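Side-chain contacts in antitoxin HipB (Escherichia coli, PDB 4Z5H), which neutralizes the toxin HipA and, as a homodimer, binds and bends operator DNA to repress the hipBA operon: residues L17-N22 with Q60-S65; I40-F43 with N49-L52; T54-L59 with L64-C69. The protein carries 1 engineered substitution. One frame throughout, in Å; residues are numbered along the deposited sequence.

Interaction 1: residues L17-N22 with Q60-S65; sequences LVRQQN and QSLELS. With nucleotides of chain B.
With CG1 of Val-18 trans to the backbone N (chi1 173°) and CG of Leu-64 trans to its own carbonyl carbon (chi1 -61°), the two side chains reach toward each other and meet tip to tip, CG1 of Val-18 lying 4.2 Å from CD1 of Leu-64. The contact belongs to the Cro/C1-type helix-turn-helix domain and joins the last turns of helix 8-21 to the Schellman motif that ends helix 52-61. In that motif Glu-63 is the C-prime residue, with positive phi, and its N bonds to Gln-60 O at 3.0 Å. Leu-62, the first residue to leave the helix, points its side chain at helix 8-21: CD2 of Leu-62 comes to 3.7 Å from Arg-19 CB and touches CG1 of Val-18 more loosely. No hydrogen bond crosses; the join is purely apolar. Arg-19 touches it through its aliphatic base; the chain runs out extended at chi1 and chi2, bends at chi3, and carries the guanidinium away to the DNA. There Arg-19 NH2 donates to OP1 of DT2 of chain B at 2.9 Å, the oxygen lying at the edge of the guanidinium near its plane. Glu-44, in a salt bridge to NE, and Trp-24 O, bonded to NH2, help fix the group's rotation. Asn-22 ND2 donates to Val-18 O at 2.9 Å, while Asn-22 N reaches the same oxygen from the opposite face of its plane.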
loop_
_atom_site.group_PDB
_atom_site.type_symbol
_atom_site.label_atom_id
_atom_site.label_comp_id
_atom_site.label_asym_id
_atom_site.label_seq_id
_atom_site.Cartn_x
_atom_site.Cartn_y
_atom_site.Cartn_z
ATOM N N LEU A 17 -14.015 -5.478 -2.838
ATOM C CA LEU A 17 -15.021 -6.152 -2.054
ATOM C C LEU A 17 -15.665 -5.189 -1.069
ATOM O O LEU A 17 -16.859 -5.168 -0.942
ATOM C CB LEU A 17 -14.426 -7.352 -1.337
ATOM C CG LEU A 17 -15.377 -8.234 -0.527
ATOM C CD1 LEU A 17 -16.539 -8.732 -1.368
ATOM C CD2 LEU A 17 -14.627 -9.404 0.090
ATOM N N VAL A 18 -14.857 -4.356 -0.427
ATOM C CA VAL A 18 -15.377 -3.353 0.468
ATOM C C VAL A 18 -16.268 -2.367 -0.286
ATOM O O VAL A 18 -17.324 -2.005 0.200
ATOM C CB VAL A 18 -14.261 -2.598 1.229
ATOM C CG1 VAL A 18 -14.850 -1.452 2.016
ATOM C CG2 VAL A 18 -13.490 -3.532 2.146
ATOM N N ARG A 19 -15.843 -1.951 -1.466
ATOM C CA ARG A 19 -16.648 -1.029 -2.225
ATOM C C ARG A 19 -18.005 -1.651 -2.571
ATOM O O ARG A 19 -19.019 -1.063 -2.333
ATOM C CB ARG A 19 -15.934 -0.632 -3.506
ATOM C CG ARG A 19 -16.794 0.136 -4.476
ATOM C CD ARG A 19 -16.031 0.609 -5.683
ATOM N NE ARG A 19 -15.762 -0.418 -6.667
ATOM C CZ ARG A 19 -16.644 -0.919 -7.519
ATOM N NH1 ARG A 19 -16.258 -1.821 -8.389
ATOM N NH2 ARG A 19 -17.894 -0.499 -7.527
ATOM N N GLN A 20 -17.982 -2.864 -3.079
ATOM C CA GLN A 20 -19.194 -3.556 -3.451
ATOM C C GLN A 20 -20.117 -3.841 -2.253
ATOM O O GLN A 20 -21.299 -3.671 -2.348
ATOM C CB GLN A 20 -18.855 -4.817 -4.211
ATOM C CG GLN A 20 -18.322 -4.565 -5.603
ATOM C CD GLN A 20 -17.987 -5.839 -6.340
ATOM O OE1 GLN A 20 -17.694 -6.849 -5.738
ATOM N NE2 GLN A 20 -18.046 -5.786 -7.648
ATOM N N GLN A 21 -19.546 -4.229 -1.126
ATOM C CA GLN A 21 -20.291 -4.536 0.091
ATOM C C GLN A 21 -21.050 -3.327 0.590
ATOM O O GLN A 21 -22.117 -3.448 1.114
ATOM C CB GLN A 21 -19.373 -5.041 1.199
ATOM C CG GLN A 21 -19.133 -6.530 1.157
ATOM C CD GLN A 21 -18.016 -6.999 2.076
ATOM O OE1 GLN A 21 -17.254 -6.210 2.626
ATOM N NE2 GLN A 21 -17.921 -8.299 2.235
ATOM N N ASN A 22 -20.459 -2.161 0.414
ATOM C CA ASN A 22 -21.064 -0.918 0.794
ATOM C C ASN A 22 -21.962 -0.309 -0.279
ATOM O O ASN A 22 -22.544 0.725 -0.068
ATOM C CB ASN A 22 -19.983 0.073 1.227
ATOM C CG ASN A 22 -19.452 -0.228 2.603
ATOM O OD1 ASN A 22 -20.043 0.150 3.588
ATOM N ND2 ASN A 22 -18.371 -0.948 2.671
ATOM N N GLN A 60 -9.028 6.162 1.632
ATOM C CA GLN A 60 -9.786 7.206 2.292
ATOM C C GLN A 60 -11.250 7.222 1.833
ATOM O O GLN A 60 -12.137 7.294 2.649
ATOM C CB GLN A 60 -9.170 8.578 2.041
ATOM C CG GLN A 60 -9.835 9.675 2.847
ATOM C CD GLN A 60 -9.739 11.059 2.233
ATOM O OE1 GLN A 60 -9.288 11.233 1.116
ATOM N NE2 GLN A 60 -10.142 12.051 2.990
ATOM N N SER A 61 -11.463 7.067 0.539
ATOM C CA SER A 61 -12.799 7.060 -0.032
ATOM C C SER A 61 -13.636 5.920 0.541
ATOM O O SER A 61 -14.813 6.068 0.687
ATOM C CB SER A 61 -12.781 7.012 -1.563
ATOM O OG SER A 61 -12.579 5.732 -2.048
ATOM N N LEU A 62 -12.988 4.814 0.880
ATOM C CA LEU A 62 -13.638 3.633 1.390
ATOM C C LEU A 62 -13.791 3.659 2.915
ATOM O O LEU A 62 -14.188 2.696 3.506
ATOM C CB LEU A 62 -12.912 2.370 0.927
ATOM C CG LEU A 62 -12.894 1.983 -0.554
ATOM C CD1 LEU A 62 -11.937 0.836 -0.824
ATOM C CD2 LEU A 62 -14.278 1.648 -1.068
ATOM N N GLU A 63 -13.434 4.773 3.529
ATOM C CA GLU A 63 -13.429 4.925 4.977
ATOM C C GLU A 63 -12.497 3.925 5.686
ATOM O O GLU A 63 -12.765 3.468 6.766
ATOM C CB GLU A 63 -14.859 4.870 5.529
ATOM C CG GLU A 63 -15.767 5.884 4.883
ATOM C CD GLU A 63 -17.224 5.802 5.306
ATOM O OE1 GLU A 63 -17.672 4.763 5.797
ATOM O OE2 GLU A 63 -17.930 6.792 5.113
ATOM N N LEU A 64 -11.393 3.629 5.036
ATOM C CA LEU A 64 -10.405 2.697 5.508
ATOM C C LEU A 64 -9.054 3.351 5.741
ATOM O O LEU A 64 -8.741 4.365 5.174
ATOM C CB LEU A 64 -10.195 1.571 4.505
ATOM C CG LEU A 64 -11.350 0.647 4.137
ATOM C CD1 LEU A 64 -10.954 -0.238 2.982
ATOM C CD2 LEU A 64 -11.776 -0.165 5.327
ATOM N N SER A 65 -8.270 2.670 6.546
ATOM C CA SER A 65 -6.888 2.937 6.819
ATOM C C SER A 65 -6.190 1.584 6.658
ATOM O O SER A 65 -6.820 0.612 6.300
ATOM C CB SER A 65 -6.716 3.483 8.235
ATOM O OG SER A 65 -5.375 3.711 8.543
ATOM P P DT B 2 -19.635 0.209 -10.781
ATOM O OP1 DT B 2 -19.567 -0.917 -9.885
ATOM O OP2 DT B 2 -19.230 1.515 -10.316
ATOM O "O5'" DT B 2 -18.780 -0.089 -12.075
ATOM C "C5'" DT B 2 -18.979 -1.275 -12.841
ATOM C "C4'" DT B 2 -18.118 -1.255 -14.081
ATOM O "O4'" DT B 2 -18.650 -0.321 -15.047
ATOM C "C3'" DT B 2 -16.652 -0.864 -13.871
ATOM O "O3'" DT B 2 -15.863 -1.704 -14.703
ATOM C "C2'" DT B 2 -16.583 0.536 -14.444
ATOM C "C1'" DT B 2 -17.581 0.420 -15.582
ATOM N N1 DT B 2 -18.118 1.676 -16.127
ATOM C C2 DT B 2 -18.463 1.715 -17.459
ATOM O O2 DT B 2 -18.353 0.762 -18.204
ATOM N N3 DT B 2 -18.934 2.925 -17.891
ATOM C C4 DT B 2 -19.101 4.070 -17.142
ATOM O O4 DT B 2 -19.541 5.079 -17.668
ATOM C C5 DT B 2 -18.700 3.966 -15.759
ATOM C C7 DT B 2 -18.850 5.157 -14.868
ATOM C C6 DT B 2 -18.244 2.786 -15.325
#

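Interaction 2: residues I40-F43 with N49-L52; sequences ISNF and NTTL. With nucleotides of chain C; nucleotides of chain B.
Thr-50 packs against Phe-43, the two side chains crossing at about a right angle. CG2 of Thr-50 approaches CD1 of Phe-43 obliquely at 3.9 Å, and its other branch, OG1, lies 3.7 Å from CA of Phe-43. Asn-42, one residue earlier on the helix, slides past Thr-50 in the opposite direction, and no direct hydrogen bond joins them. A water bridges the pair instead, accepting from Asn-42 ND2 at 2.9 Å and from Thr-50 OG1 at 3.1 Å, and donating to OP2 of DA13 of chain C.

The same phosphate is gripped through its other oxygen by Thr-51: the backbone N of Thr-51 donates to OP1 of DA13 of chain C at 3.2 Å, and Thr-51 OG1 donates to that OP1 at 2.9 Å. A chi1 of 69° tucks OG1 of Thr-51 in between its own N and carbonyl carbon. From there it also accepts from Thr-54 N, making Thr-51 the N-cap of helix 52-61. On the other DNA strand, Ser-41 OG donates to OP2 of DA3 of chain B at 2.7 Å, from the helix of the helix-turn-helix motif that carries Phe-43.

Further out, Ala-12 and Met-15 of helix 8-21 and Ile-58 of helix 52-61 pack on Phe-43. Leu-52 of the second subunit touches both Phe-43 and Thr-50, which places this contact at the dimer interface.

The chemistry is that of backbone recognition: neutral donors and a helix N-terminus face the phosphate of DA13, and the helix end would probably help stabilise its negative charge without an ion pair from these two segments.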
loop_
_atom_site.group_PDB
_atom_site.type_symbol
_atom_site.label_atom_id
_atom_site.label_comp_id
_atom_site.label_asym_id
_atom_site.label_seq_id
_atom_site.Cartn_x
_atom_site.Cartn_y
_atom_site.Cartn_z
ATOM N N ILE A 40 -9.692 4.313 -10.756
ATOM C CA ILE A 40 -10.193 3.303 -9.848
ATOM C C ILE A 40 -10.371 1.962 -10.581
ATOM O O ILE A 40 -10.033 0.921 -10.067
ATOM C CB ILE A 40 -11.480 3.748 -9.123
ATOM C CG1 ILE A 40 -11.200 4.949 -8.215
ATOM C CG2 ILE A 40 -12.081 2.599 -8.341
ATOM C CD1 ILE A 40 -12.416 5.495 -7.530
ATOM N N SER A 41 -10.874 2.012 -11.801
ATOM C CA SER A 41 -11.031 0.794 -12.567
ATOM C C SER A 41 -9.646 0.154 -12.803
ATOM O O SER A 41 -9.486 -1.028 -12.661
ATOM C CB SER A 41 -11.765 1.054 -13.876
ATOM O OG SER A 41 -11.704 -0.046 -14.724
ATOM N N ASN A 42 -8.657 0.960 -13.128
ATOM C CA ASN A 42 -7.317 0.443 -13.324
ATOM C C ASN A 42 -6.761 -0.177 -12.039
ATOM O O ASN A 42 -6.133 -1.192 -12.106
ATOM C CB ASN A 42 -6.353 1.484 -13.894
ATOM C CG ASN A 42 -4.984 0.901 -14.234
ATOM O OD1 ASN A 42 -4.808 0.268 -15.249
ATOM N ND2 ASN A 42 -4.027 1.102 -13.360
ATOM N N PHE A 43 -7.022 0.440 -10.890
ATOM C CA PHE A 43 -6.546 -0.093 -9.630
ATOM C C PHE A 43 -7.156 -1.466 -9.345
ATOM O O PHE A 43 -6.454 -2.376 -9.013
ATOM C CB PHE A 43 -6.861 0.861 -8.468
ATOM C CG PHE A 43 -6.752 0.231 -7.099
ATOM C CD1 PHE A 43 -5.530 -0.143 -6.586
ATOM C CD2 PHE A 43 -7.875 -0.032 -6.356
ATOM C CE1 PHE A 43 -5.442 -0.733 -5.337
ATOM C CE2 PHE A 43 -7.797 -0.607 -5.110
ATOM C CZ PHE A 43 -6.581 -0.960 -4.595
ATOM N N ASN A 49 1.061 -1.655 -11.043
ATOM C CA ASN A 49 1.786 -0.420 -11.272
ATOM C C ASN A 49 1.080 0.826 -10.755
ATOM O O ASN A 49 1.510 1.918 -11.012
ATOM C CB ASN A 49 2.202 -0.281 -12.730
ATOM C CG ASN A 49 3.071 -1.420 -13.196
ATOM O OD1 ASN A 49 2.781 -2.045 -14.179
ATOM N ND2 ASN A 49 4.130 -1.683 -12.489
ATOM N N THR A 50 -0.008 0.625 -10.030
ATOM C CA THR A 50 -0.728 1.686 -9.363
ATOM C C THR A 50 0.157 2.384 -8.307
ATOM O O THR A 50 0.898 1.753 -7.613
ATOM C CB THR A 50 -1.992 1.122 -8.690
ATOM O OG1 THR A 50 -2.891 0.668 -9.691
ATOM C CG2 THR A 50 -2.685 2.168 -7.871
ATOM N N THR A 51 0.090 3.696 -8.249
ATOM C CA THR A 51 0.866 4.466 -7.294
ATOM C C THR A 51 0.350 4.422 -5.852
ATOM O O THR A 51 -0.821 4.240 -5.609
ATOM C CB THR A 51 1.017 5.933 -7.718
ATOM O OG1 THR A 51 -0.242 6.594 -7.638
ATOM C CG2 THR A 51 1.597 6.036 -9.111
ATOM N N LEU A 52 1.246 4.647 -4.915
ATOM C CA LEU A 52 0.920 4.648 -3.513
ATOM C C LEU A 52 -0.117 5.751 -3.242
ATOM O O LEU A 52 -1.000 5.557 -2.456
ATOM C CB LEU A 52 2.161 4.819 -2.642
ATOM C CG LEU A 52 3.091 3.617 -2.501
ATOM C CD1 LEU A 52 4.211 3.830 -1.524
ATOM C CD2 LEU A 52 2.321 2.363 -2.147
ATOM P P DA C 12 -0.301 1.232 -15.841
ATOM O OP1 DA C 12 -0.841 0.282 -14.869
ATOM O OP2 DA C 12 -1.006 1.468 -17.101
ATOM O "O5'" DA C 12 -0.128 2.603 -15.068
ATOM C "C5'" DA C 12 0.889 2.759 -14.071
ATOM C "C4'" DA C 12 0.674 4.045 -13.314
ATOM O "O4'" DA C 12 1.110 5.153 -14.122
ATOM C "C3'" DA C 12 -0.779 4.344 -12.976
ATOM O "O3'" DA C 12 -0.833 5.153 -11.813
ATOM C "C2'" DA C 12 -1.254 5.124 -14.185
ATOM C "C1'" DA C 12 -0.002 5.867 -14.631
ATOM N N9 DA C 12 0.160 5.945 -16.076
ATOM C C8 DA C 12 -0.117 4.988 -17.019
ATOM N N7 DA C 12 0.179 5.349 -18.241
ATOM C C5 DA C 12 0.700 6.625 -18.093
ATOM C C6 DA C 12 1.202 7.551 -19.016
ATOM N N6 DA C 12 1.267 7.326 -20.329
ATOM N N1 DA C 12 1.639 8.736 -18.540
ATOM C C2 DA C 12 1.584 8.956 -17.222
ATOM N N3 DA C 12 1.135 8.165 -16.255
ATOM C C4 DA C 12 0.703 7.000 -16.763
ATOM P P DA C 13 -2.200 5.469 -11.149
ATOM O OP1 DA C 13 -1.974 5.605 -9.715
ATOM O OP2 DA C 13 -3.170 4.503 -11.639
ATOM O "O5'" DA C 13 -2.574 6.892 -11.738
ATOM C "C5'" DA C 13 -1.814 8.058 -11.399
ATOM C "C4'" DA C 13 -2.286 9.235 -12.220
ATOM O "O4'" DA C 13 -1.846 9.079 -13.585
ATOM C "C3'" DA C 13 -3.809 9.401 -12.270
ATOM O "O3'" DA C 13 -4.154 10.708 -11.823
ATOM C "C2'" DA C 13 -4.160 9.186 -13.730
ATOM C "C1'" DA C 13 -2.869 9.539 -14.435
ATOM N N9 DA C 13 -2.704 8.894 -15.732
ATOM C C8 DA C 13 -3.040 7.612 -16.081
ATOM N N7 DA C 13 -2.792 7.323 -17.334
ATOM C C5 DA C 13 -2.262 8.497 -17.847
ATOM C C6 DA C 13 -1.801 8.846 -19.126
ATOM N N6 DA C 13 -1.790 8.010 -20.163
ATOM N N1 DA C 13 -1.342 10.102 -19.307
ATOM C C2 DA C 13 -1.354 10.943 -18.268
ATOM N N3 DA C 13 -1.760 10.733 -17.019
ATOM C C4 DA C 13 -2.209 9.476 -16.873
ATOM P P DA B 3 -14.585 -2.434 -14.179
ATOM O OP1 DA B 3 -15.003 -3.549 -13.376
ATOM O OP2 DA B 3 -13.689 -1.445 -13.609
ATOM O "O5'" DA B 3 -13.952 -2.968 -15.523
ATOM C "C5'" DA B 3 -14.722 -3.787 -16.415
ATOM C "C4'" DA B 3 -14.503 -3.396 -17.858
ATOM O "O4'" DA B 3 -15.110 -2.118 -18.144
ATOM C "C3'" DA B 3 -13.047 -3.294 -18.315
ATOM O "O3'" DA B 3 -12.962 -3.940 -19.579
ATOM C "C2'" DA B 3 -12.812 -1.801 -18.405
ATOM C "C1'" DA B 3 -14.182 -1.274 -18.778
ATOM N N9 DA B 3 -14.462 0.090 -18.348
ATOM C C8 DA B 3 -14.204 0.655 -17.129
ATOM N N7 DA B 3 -14.581 1.905 -17.036
ATOM C C5 DA B 3 -15.146 2.176 -18.272
ATOM C C6 DA B 3 -15.737 3.332 -18.813
ATOM N N6 DA B 3 -15.863 4.480 -18.151
ATOM N N1 DA B 3 -16.183 3.269 -20.083
ATOM C C2 DA B 3 -16.058 2.120 -20.749
ATOM N N3 DA B 3 -15.511 0.976 -20.358
ATOM C C4 DA B 3 -15.075 1.068 -19.092
HETATM O O HOH W 1 -4.857 2.699 -11.031
#

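Interaction 3: residues T54-L59 with L64-C69; sequences TFFKIL and LSMTLC. With nucleotides of chain C.
Leu-59 is the bump at the centre of this contact, its forked end wedged against the start of strand 64-70. The CD2 branch of Leu-59 presses on CB of Leu-64 at 3.6 Å, while CD1 of Leu-59 lies over the backbone of Ser-65 and meets CG of Met-66 at 3.9 Å. The fork thus spans Ser-65, whose side chain points away, and reaches Leu-64 and Met-66, which point toward the helix.

Met-66 supplies the answering bump. With CG set between the backbone N and the carbonyl carbon (chi1 60°), and the chain bent again at chi2 and chi3, its sulfur turns into the angle between two phenylalanines of helix 52-61. SD of Met-66 stands 3.8 Å from CZ of Phe-56, in an oblique approach, and 4.2 Å from CE2 of Phe-55, at that ring's edge and near its plane. The hollow is shaped by the rings themselves: CE2 of Phe-55 sits 3.8 Å above the plane of the Phe-56 ring, toward its rim. Where helix and strand join, Leu-64 N donates to Leu-59 O at 3.0 Å, completing the Schellman turn.

Met-15 of helix 8-21 touches Phe-55 and Leu-59, and Leu-68 of the second subunit packs on Leu-59. The strand pairs antiparallel with a strand of that subunit, so the sheet crosses the dimer interface. At the far end of the segment, Thr-54 OG1 donates to OP1 of DA13 of chain C.

Apolar packing with two Met-aromatic contacts therefore couples the dimerising strand to a DNA-touching helix; the sulfur, at the edge of the Phe-55 ring, probably gains from that ring's slightly positive hydrogens.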
loop_
_atom_site.group_PDB
_atom_site.type_symbol
_atom_site.label_atom_id
_atom_site.label_comp_id
_atom_site.label_asym_id
_atom_site.label_seq_id
_atom_site.Cartn_x
_atom_site.Cartn_y
_atom_site.Cartn_z
ATOM N N THR A 54 -2.459 6.926 -5.286
ATOM C CA THR A 54 -3.765 6.471 -5.700
ATOM C C THR A 54 -4.332 5.511 -4.653
ATOM O O THR A 54 -5.460 5.650 -4.260
ATOM C CB THR A 54 -3.720 5.809 -7.082
ATOM O OG1 THR A 54 -3.448 6.798 -8.072
ATOM C CG2 THR A 54 -5.028 5.133 -7.393
ATOM N N PHE A 55 -3.509 4.604 -4.154
ATOM C CA PHE A 55 -3.960 3.637 -3.181
ATOM C C PHE A 55 -4.492 4.331 -1.921
ATOM O O PHE A 55 -5.587 4.054 -1.511
ATOM C CB PHE A 55 -2.799 2.703 -2.833
ATOM C CG PHE A 55 -2.947 1.968 -1.529
ATOM C CD1 PHE A 55 -4.088 1.255 -1.231
ATOM C CD2 PHE A 55 -1.933 1.995 -0.601
ATOM C CE1 PHE A 55 -4.208 0.579 -0.045
ATOM C CE2 PHE A 55 -2.043 1.320 0.598
ATOM C CZ PHE A 55 -3.186 0.612 0.874
ATOM N N PHE A 56 -3.740 5.272 -1.364
ATOM C CA PHE A 56 -4.176 5.958 -0.160
ATOM C C PHE A 56 -5.452 6.783 -0.327
ATOM O O PHE A 56 -6.253 6.837 0.550
ATOM C CB PHE A 56 -3.045 6.710 0.542
ATOM C CG PHE A 56 -2.160 5.817 1.356
ATOM C CD1 PHE A 56 -2.548 5.387 2.609
ATOM C CD2 PHE A 56 -0.965 5.363 0.848
ATOM C CE1 PHE A 56 -1.752 4.539 3.342
ATOM C CE2 PHE A 56 -0.157 4.517 1.578
ATOM C CZ PHE A 56 -0.549 4.097 2.820
ATOM N N LYS A 57 -5.610 7.405 -1.476
ATOM C CA LYS A 57 -6.796 8.173 -1.773
ATOM C C LYS A 57 -8.048 7.294 -1.811
ATOM O O LYS A 57 -9.044 7.625 -1.229
ATOM C CB LYS A 57 -6.620 8.935 -3.075
ATOM C CG LYS A 57 -5.686 10.117 -2.940
ATOM C CD LYS A 57 -5.571 10.905 -4.220
ATOM C CE LYS A 57 -4.760 12.163 -3.998
ATOM N NZ LYS A 57 -4.535 12.844 -5.274
ATOM N N ILE A 58 -7.940 6.160 -2.487
ATOM C CA ILE A 58 -9.014 5.186 -2.559
ATOM C C ILE A 58 -9.337 4.635 -1.169
ATOM O O ILE A 58 -10.477 4.535 -0.803
ATOM C CB ILE A 58 -8.733 4.067 -3.583
ATOM C CG1 ILE A 58 -8.669 4.651 -4.991
ATOM C CG2 ILE A 58 -9.824 3.022 -3.547
ATOM C CD1 ILE A 58 -8.116 3.733 -6.042
ATOM N N LEU A 59 -8.308 4.381 -0.375
ATOM C CA LEU A 59 -8.498 3.888 0.963
ATOM C C LEU A 59 -9.336 4.878 1.754
ATOM O O LEU A 59 -10.265 4.483 2.401
ATOM C CB LEU A 59 -7.159 3.786 1.670
ATOM C CG LEU A 59 -6.438 2.516 2.044
ATOM C CD1 LEU A 59 -5.380 2.798 3.088
ATOM C CD2 LEU A 59 -7.303 1.326 2.396
ATOM N N LEU A 64 -11.393 3.629 5.036
ATOM C CA LEU A 64 -10.405 2.697 5.508
ATOM C C LEU A 64 -9.054 3.351 5.741
ATOM O O LEU A 64 -8.741 4.365 5.174
ATOM C CB LEU A 64 -10.195 1.571 4.505
ATOM C CG LEU A 64 -11.350 0.647 4.137
ATOM C CD1 LEU A 64 -10.954 -0.238 2.982
ATOM C CD2 LEU A 64 -11.776 -0.165 5.327
ATOM N N SER A 65 -8.270 2.670 6.546
ATOM C CA SER A 65 -6.888 2.937 6.819
ATOM C C SER A 65 -6.190 1.584 6.658
ATOM O O SER A 65 -6.820 0.612 6.300
ATOM C CB SER A 65 -6.716 3.483 8.235
ATOM O OG SER A 65 -5.375 3.711 8.543
ATOM N N MET A 66 -4.895 1.541 6.917
ATOM C CA MET A 66 -4.134 0.310 6.905
ATOM C C MET A 66 -3.088 0.314 8.004
ATOM O O MET A 66 -2.713 1.359 8.457
ATOM C CB MET A 66 -3.427 0.144 5.578
ATOM C CG MET A 66 -2.467 1.277 5.273
ATOM S SD MET A 66 -0.920 0.719 4.599
ATOM C CE MET A 66 -0.243 -0.214 5.917
ATOM N N THR A 67 -2.624 -0.860 8.395
ATOM C CA THR A 67 -1.463 -1.007 9.266
ATOM C C THR A 67 -0.519 -2.092 8.764
ATOM O O THR A 67 -0.914 -3.001 8.075
ATOM C CB THR A 67 -1.813 -1.310 10.743
ATOM O OG1 THR A 67 -2.238 -2.661 10.880
ATOM C CG2 THR A 67 -2.890 -0.415 11.241
ATOM N N LEU A 68 0.731 -1.958 9.132
ATOM C CA LEU A 68 1.698 -3.008 8.996
ATOM C C LEU A 68 1.501 -4.090 10.043
ATOM O O LEU A 68 0.903 -3.865 11.063
ATOM C CB LEU A 68 3.102 -2.456 9.069
ATOM C CG LEU A 68 3.431 -1.306 8.142
ATOM C CD1 LEU A 68 4.609 -0.522 8.660
ATOM C CD2 LEU A 68 3.655 -1.779 6.731
ATOM N N CYS A 69 2.004 -5.264 9.740
ATOM C CA CYS A 69 2.008 -6.380 10.648
ATOM C C CYS A 69 3.077 -7.375 10.242
ATOM O O CYS A 69 3.657 -7.272 9.188
ATOM C CB CYS A 69 0.654 -7.070 10.705
ATOM S SG CYS A 69 0.089 -7.700 9.141
ATOM P P DA C 13 -2.200 5.469 -11.149
ATOM O OP1 DA C 13 -1.974 5.605 -9.715
ATOM O OP2 DA C 13 -3.170 4.503 -11.639
ATOM O "O5'" DA C 13 -2.574 6.892 -11.738
ATOM C "C5'" DA C 13 -1.814 8.058 -11.399
ATOM C "C4'" DA C 13 -2.286 9.235 -12.220
ATOM O "O4'" DA C 13 -1.846 9.079 -13.585
ATOM C "C3'" DA C 13 -3.809 9.401 -12.270
ATOM O "O3'" DA C 13 -4.154 10.708 -11.823
ATOM C "C2'" DA C 13 -4.160 9.186 -13.730
ATOM C "C1'" DA C 13 -2.869 9.539 -14.435
ATOM N N9 DA C 13 -2.704 8.894 -15.732
ATOM C C8 DA C 13 -3.040 7.612 -16.081
ATOM N N7 DA C 13 -2.792 7.323 -17.334
ATOM C C5 DA C 13 -2.262 8.497 -17.847
ATOM C C6 DA C 13 -1.801 8.846 -19.126
ATOM N N6 DA C 13 -1.790 8.010 -20.163
ATOM N N1 DA C 13 -1.342 10.102 -19.307
ATOM C C2 DA C 13 -1.354 10.943 -18.268
ATOM N N3 DA C 13 -1.760 10.733 -17.019
ATOM C C4 DA C 13 -2.209 9.476 -16.873
#

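Overall arrangement
Helix 52-61 ties the three contacts together. Interaction 2 joins helix 37-45 to the loop that leads into its N-terminus; interaction 3 uses its middle and interaction 1 its last residues, and both run on into strand 64-70. Their second segments overlap at Leu-64 and Ser-65, and Leu-64 takes part in both contacts. Along the chain, interaction 2 precedes interaction 3 and falls between the segments of interaction 1. Centres of interactions 1 and 2 lie about 15 Å apart, on opposite sides of the chain's centre, those of 1 and 3 about 10 Å. Interactions 2 and 3 touch where Ile-58 packs on Phe-43 and Ile-40. One small helix-turn-helix domain thereby links DNA phosphates to the dimer interface.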